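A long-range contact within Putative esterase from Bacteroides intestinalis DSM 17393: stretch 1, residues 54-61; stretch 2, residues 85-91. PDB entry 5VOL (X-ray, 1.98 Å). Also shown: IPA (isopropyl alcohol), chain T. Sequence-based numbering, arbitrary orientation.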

# COMPACT_ATOMS: atom_id res chain seq x y z
N TRP C 54 1.40 22.99 -20.27
CA TRP C 54 0.32 23.90 -19.84
C TRP C 54 0.50 24.42 -18.42
O TRP C 54 -0.08 25.44 -18.05
CB TRP C 54 -1.05 23.22 -19.92
CG TRP C 54 -1.61 22.95 -21.28
CD1 TRP C 54 -1.54 21.78 -21.99
CD2 TRP C 54 -2.42 23.85 -22.06
NE1 TRP C 54 -2.23 21.91 -23.18
CE2 TRP C 54 -2.78 23.16 -23.24
CE3 TRP C 54 -2.86 25.17 -21.88
CZ2 TRP C 54 -3.56 23.76 -24.24
CZ3 TRP C 54 -3.64 25.75 -22.87
CH2 TRP C 54 -3.98 25.05 -24.04
N GLU C 55 1.27 23.70 -17.60
CA GLU C 55 1.44 24.04 -16.19
C GLU C 55 2.57 25.06 -15.97
O GLU C 55 3.37 25.30 -16.86
CB GLU C 55 1.72 22.76 -15.37
CG GLU C 55 0.54 21.79 -15.39
CD GLU C 55 0.80 20.48 -14.65
OE1 GLU C 55 1.98 20.12 -14.40
OE2 GLU C 55 -0.19 19.79 -14.34
N THR C 56 2.61 25.63 -14.77
CA THR C 56 3.73 26.47 -14.38
C THR C 56 4.31 25.98 -13.04
O THR C 56 3.82 25.00 -12.46
CB THR C 56 3.31 27.96 -14.29
OG1 THR C 56 2.23 28.11 -13.37
CG2 THR C 56 2.84 28.45 -15.66
N ASN C 57 5.32 26.69 -12.54
CA ASN C 57 6.15 26.22 -11.42
C ASN C 57 5.43 25.88 -10.10
O ASN C 57 5.90 25.02 -9.37
CB ASN C 57 7.25 27.25 -11.12
CG ASN C 57 6.71 28.67 -11.02
OD1 ASN C 57 6.30 29.26 -12.03
ND2 ASN C 57 6.70 29.22 -9.81
N PRO C 58 4.30 26.56 -9.78
CA PRO C 58 3.73 26.33 -8.45
C PRO C 58 2.90 25.05 -8.28
O PRO C 58 2.45 24.79 -7.17
CB PRO C 58 2.80 27.54 -8.25
CG PRO C 58 3.12 28.51 -9.39
CD PRO C 58 3.60 27.63 -10.50
N VAL C 59 2.70 24.29 -9.35
CA VAL C 59 1.72 23.21 -9.30
C VAL C 59 2.15 22.06 -8.36
O VAL C 59 1.31 21.48 -7.67
CB VAL C 59 1.44 22.64 -10.71
CG1 VAL C 59 2.65 21.92 -11.27
CG2 VAL C 59 0.23 21.73 -10.69
N TRP C 60 3.45 21.75 -8.30
CA TRP C 60 3.92 20.66 -7.44
C TRP C 60 3.68 20.99 -5.96
O TRP C 60 3.35 20.10 -5.18
CB TRP C 60 5.41 20.36 -7.71
CG TRP C 60 5.60 19.27 -8.73
CD1 TRP C 60 6.12 19.40 -9.98
CD2 TRP C 60 5.23 17.89 -8.59
NE1 TRP C 60 6.11 18.18 -10.63
CE2 TRP C 60 5.56 17.24 -9.79
CE3 TRP C 60 4.64 17.14 -7.56
CZ2 TRP C 60 5.34 15.87 -9.99
CZ3 TRP C 60 4.42 15.78 -7.75
CH2 TRP C 60 4.77 15.16 -8.96
N ALA C 61 3.81 22.25 -5.58
CA ALA C 61 3.50 22.64 -4.22
C ALA C 61 1.98 22.73 -3.98
O ALA C 61 1.48 22.28 -2.96
CB ALA C 61 4.17 23.97 -3.86
N VAL C 85 13.02 21.67 -6.18
CA VAL C 85 12.77 22.89 -6.95
C VAL C 85 12.11 22.62 -8.29
O VAL C 85 12.45 21.66 -8.99
CB VAL C 85 14.08 23.68 -7.16
CG1 VAL C 85 15.04 22.85 -7.95
CG2 VAL C 85 13.82 25.03 -7.88
N THR C 86 11.16 23.48 -8.64
CA THR C 86 10.42 23.40 -9.88
C THR C 86 10.56 24.74 -10.61
O THR C 86 10.07 25.76 -10.12
CB THR C 86 8.93 23.11 -9.64
OG1 THR C 86 8.79 21.88 -8.90
CG2 THR C 86 8.16 23.02 -10.98
N PRO C 87 11.28 24.76 -11.75
CA PRO C 87 11.38 26.00 -12.53
C PRO C 87 10.15 26.18 -13.43
O PRO C 87 9.52 25.18 -13.77
CB PRO C 87 12.65 25.80 -13.35
CG PRO C 87 12.70 24.29 -13.60
CD PRO C 87 12.03 23.65 -12.37
N ASN C 88 9.82 27.41 -13.83
CA ASN C 88 8.73 27.57 -14.79
C ASN C 88 9.22 27.21 -16.18
O ASN C 88 10.17 27.82 -16.69
CB ASN C 88 8.17 29.00 -14.80
CG ASN C 88 6.92 29.13 -15.68
OD1 ASN C 88 6.19 28.16 -15.89
ND2 ASN C 88 6.67 30.33 -16.19
N ALA C 89 8.58 26.23 -16.79
CA ALA C 89 8.90 25.81 -18.14
C ALA C 89 7.64 25.73 -18.98
O ALA C 89 7.58 25.00 -19.97
CB ALA C 89 9.62 24.47 -18.14
N GLY C 90 6.60 26.45 -18.56
CA GLY C 90 5.31 26.30 -19.22
C GLY C 90 4.40 27.51 -19.24
O GLY C 90 4.86 28.64 -19.30
N GLY C 91 3.10 27.23 -19.17
CA GLY C 91 2.06 28.23 -19.35
C GLY C 91 1.18 27.87 -20.55
O GLY C 91 1.37 26.81 -21.15
C1 IPA T . -1.17 18.42 -19.06
C2 IPA T . -1.47 18.38 -17.56
C3 IPA T . -2.74 17.59 -17.24
O2 IPA T . -0.34 17.83 -16.90

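The two stretches meet in a compact contact, burying 402 Å² in total, in which backbone atoms and side chains, mostly polar, pack closely and no clear hydrogen bond crosses between them. At one end, the carbonyl of Glu 55 lies over the glycine pair: Glu 55 O is 3.2 Å from Gly 90 CA, a CA-H...O contact, and 3.0 Å from Gly 91 N. A second CA-H...O contact joins Trp 54 CA to Gly 91 O at 3.4 Å. Glycine suits both positions. A CB on Gly 90 would lie 2.1 Å from Glu 55 O, while the backbone angles of Gly 91 would jam a CB against the preceding carbonyl.

Asn 88, in the t rotamer, accepts a hydrogen bond at OD1 from Gly 90 N (3.2 Å), bracing the loop; Asn 88 OD1 also lies 3.3 Å from Thr 56 CB. Thr 56 CG2 reaches Gly 91 N at 3.7 Å.

Farther along, the CA-to-CB bonds of Asn 57 and Thr 86 each point toward the other stretch, which covers 73 and 76 Å² of them, the largest areas here. Asn 57 CB sits 3.3 Å from Thr 86 O and Asn 57 OD1 3.4 Å from Asn 88 CB. Thr 86 OG1 (m rotamer) lies 3.8 Å from CD1 of the buried Trp 60, oblique to the indole. Polar groups suit this buried site because Asn 57 ND2 and Thr 86 OG1 are hydrogen-bonded elsewhere in the structure.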